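Local coordinates for homoprotocatechuate 2,3-dioxygenase (Brevibacterium fuscum, PDB 4Z6M) that catalyses the ring-opening extradiol cleavage of homoprotocatechuate by molecular oxygen at a non-haem iron(II) centre, here in an engineered active-site variant, at the interface of chains A and B. Numbering follows the deposited sequence. Chains: chain A/B, Homoprotocatechuate 2,3-dioxygenase.

The interface of chains A and B. Residues chain A 229, 238, 241; chain B 291, 295-297, 357.
A:Cys229 in helix 222-234 and A:Ser238 and A:Ile241, at the starts of 3-10 helix 238-240 and strand 241-242, face a loop of chain B that turns through B:Trp296 into B:Gly297 at positive phi. B:Lys357, also at positive phi, comes in from a separate stretch of chain B. The beta-carbon of A:Cys229 sits nearly centred over the five-membered ring of the B:Trp296 indole, and so toward one end of the whole ring system, 3.2 Å from that ring's centroid, a CH-pi contact. With SG beside the backbone N (chi1 -61°), it is the CB methylene rather than the thiol that bears on the ring. The B:Trp296 CB meets A:Ile241 at its outer methyl, CD1, at 3.9 Å, the two side chains crossing at a slant.

Polar bonds flank this apolar core. The A:Ser238 hydroxyl OG donates to the amide oxygen OE1 of B:Gln291 at 2.6 Å, tilted 25° from the amide plane. B:Gln291 reaches it with a chain extended beyond CG, while its amide nitrogen NE2 lies above one face of the B:Trp295 ring, toward the rim, which may limit how the amide turns; that tryptophan itself barely touches chain A. B:Lys357, bent at chi2, brings its side-chain nitrogen NZ to a cluster of backbone carbonyls. NZ donates to A:Ile241 O at 2.9 Å and to B:Trp296 O, within its own chain, at 3.0 Å and in the carbonyl plane; A:Ser238 O, 2.8 Å from NZ, is a further acceptor. One lysine therefore ties the tryptophan loop to the first residue of 3-10 helix 238-240 and to the strand residue that follows that helix.

The patch belongs to a two-fold symmetric interface of the deposited four-chain assembly, whose role in solution the structure alone does not show. Here helix 222-234 and the turn leading into strand 241-242 of chain A, within its second glyoxalase/dioxygenase-type region, pack against the 291-297 segment and 3-10 helix 356-358 near the C-terminus of chain B.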
ATOM      1  N   CYS A 229      -7.088   6.223  11.280  1.00  7.43           N
ATOM      2  CA  CYS A 229      -8.468   6.667  11.142  1.00  7.30           C
ATOM      3  C   CYS A 229      -9.467   5.548  11.361  1.00  7.46           C
ATOM      4  O   CYS A 229     -10.428   5.688  12.129  1.00  7.71           O
ATOM      5  CB  CYS A 229      -8.688   7.276   9.748  1.00  8.20           C
ATOM      6  SG  CYS A 229      -7.693   8.710   9.371  1.00 10.78           S
ATOM      7  N   SER A 238     -13.962   8.937  16.668  1.00  9.65           N
ATOM      8  CA  SER A 238     -13.739   9.690  15.429  1.00  9.10           C
ATOM      9  C   SER A 238     -13.847  11.194  15.654  1.00  8.90           C
ATOM     10  O   SER A 238     -13.337  11.975  14.850  1.00  9.05           O
ATOM     11  CB  SER A 238     -14.688   9.254  14.308  1.00  9.45           C
ATOM     12  OG  SER A 238     -16.046   9.423  14.689  1.00  9.93           O
ATOM     13  N   ILE A 241     -10.522  12.787  15.606  1.00  8.59           N
ATOM     14  CA  ILE A 241      -9.891  13.063  14.309  1.00  8.27           C
ATOM     15  C   ILE A 241     -10.264  14.489  13.940  1.00  8.43           C
ATOM     16  O   ILE A 241     -11.431  14.787  13.699  1.00  8.81           O
ATOM     17  CB  ILE A 241     -10.387  12.108  13.220  1.00  8.55           C
ATOM     18  CG1 ILE A 241     -10.072  10.651  13.563  1.00  8.79           C
ATOM     19  CG2 ILE A 241      -9.811  12.492  11.860  1.00 10.14           C
ATOM     20  CD1 ILE A 241     -10.712   9.648  12.644  1.00  9.56           C
TER
ATOM     21  N   GLN B 291     -20.809   8.113  11.887  1.00  8.70           N
ATOM     22  CA  GLN B 291     -19.856   7.222  11.262  1.00  8.35           C
ATOM     23  C   GLN B 291     -20.470   6.345  10.171  1.00  8.54           C
ATOM     24  O   GLN B 291     -19.782   5.495   9.622  1.00  9.12           O
ATOM     25  CB  GLN B 291     -19.135   6.363  12.301  1.00  8.56           C
ATOM     26  CG  GLN B 291     -18.305   7.176  13.290  1.00  9.12           C
ATOM     27  CD  GLN B 291     -17.450   6.385  14.249  1.00  9.39           C
ATOM     28  OE1 GLN B 291     -16.821   6.975  15.125  1.00  9.76           O
ATOM     29  NE2 GLN B 291     -17.370   5.061  14.082  1.00  8.68           N
ATOM     30  N   TRP B 295     -16.843   6.790   7.994  1.00  7.30           N
ATOM     31  CA  TRP B 295     -16.495   6.125   9.242  1.00  7.61           C
ATOM     32  C   TRP B 295     -15.625   6.970  10.162  1.00  8.43           C
ATOM     33  O   TRP B 295     -15.632   6.765  11.381  1.00  8.96           O
ATOM     34  CB  TRP B 295     -15.800   4.814   8.858  1.00  7.84           C
ATOM     35  CG  TRP B 295     -15.319   3.908   9.953  1.00  8.27           C
ATOM     36  CD1 TRP B 295     -14.045   3.541  10.192  1.00  7.98           C
ATOM     37  CD2 TRP B 295     -16.130   3.181  10.868  1.00  8.12           C
ATOM     38  NE1 TRP B 295     -13.991   2.623  11.226  1.00  7.98           N
ATOM     39  CE2 TRP B 295     -15.261   2.390  11.661  1.00  8.15           C
ATOM     40  CE3 TRP B 295     -17.509   3.123  11.107  1.00  8.61           C
ATOM     41  CZ2 TRP B 295     -15.722   1.541  12.641  1.00  8.06           C
ATOM     42  CZ3 TRP B 295     -17.967   2.300  12.121  1.00  8.97           C
ATOM     43  CH2 TRP B 295     -17.085   1.522  12.873  1.00  8.76           C
ATOM     44  N   TRP B 296     -14.902   7.931   9.573  1.00  7.74           N
ATOM     45  CA  TRP B 296     -14.007   8.813  10.299  1.00  7.38           C
ATOM     46  C   TRP B 296     -14.719  10.073  10.764  1.00  7.88           C
ATOM     47  O   TRP B 296     -14.114  10.948  11.419  1.00  8.38           O
ATOM     48  CB  TRP B 296     -12.812   9.178   9.440  1.00  7.51           C
ATOM     49  CG  TRP B 296     -12.138   7.987   8.812  1.00  7.42           C
ATOM     50  CD1 TRP B 296     -12.071   6.713   9.294  1.00  7.67           C
ATOM     51  CD2 TRP B 296     -11.431   7.983   7.570  1.00  7.48           C
ATOM     52  NE1 TRP B 296     -11.333   5.924   8.436  1.00  7.58           N
ATOM     53  CE2 TRP B 296     -10.941   6.675   7.363  1.00  7.56           C
ATOM     54  CE3 TRP B 296     -11.160   8.958   6.607  1.00  7.87           C
ATOM     55  CZ2 TRP B 296     -10.201   6.316   6.236  1.00  8.55           C
ATOM     56  CZ3 TRP B 296     -10.417   8.594   5.488  1.00  8.57           C
ATOM     57  CH2 TRP B 296      -9.970   7.288   5.310  1.00  9.06           C
ATOM     58  N   GLY B 297     -16.015  10.140  10.462  1.00  7.56           N
ATOM     59  CA  GLY B 297     -16.854  11.237  10.896  1.00  8.10           C
ATOM     60  C   GLY B 297     -16.741  12.479  10.043  1.00  8.47           C
ATOM     61  O   GLY B 297     -17.288  13.527  10.416  1.00  9.60           O
ATOM     62  N   LYS B 357     -16.819  18.396  12.343  1.00 11.73           N
ATOM     63  CA  LYS B 357     -15.491  18.968  12.098  1.00 12.45           C
ATOM     64  C   LYS B 357     -15.495  20.494  11.994  1.00 13.98           C
ATOM     65  O   LYS B 357     -14.560  21.090  11.452  1.00 17.84           O
ATOM     66  CB  LYS B 357     -14.834  18.366  10.850  1.00 12.55           C
ATOM     67  CG  LYS B 357     -14.865  16.841  10.715  1.00 12.35           C
ATOM     68  CD  LYS B 357     -14.198  16.043  11.825  1.00 11.68           C
ATOM     69  CE  LYS B 357     -14.115  14.563  11.448  1.00 10.69           C
ATOM     70  NZ  LYS B 357     -13.916  13.680  12.644  1.00  9.33           N
TER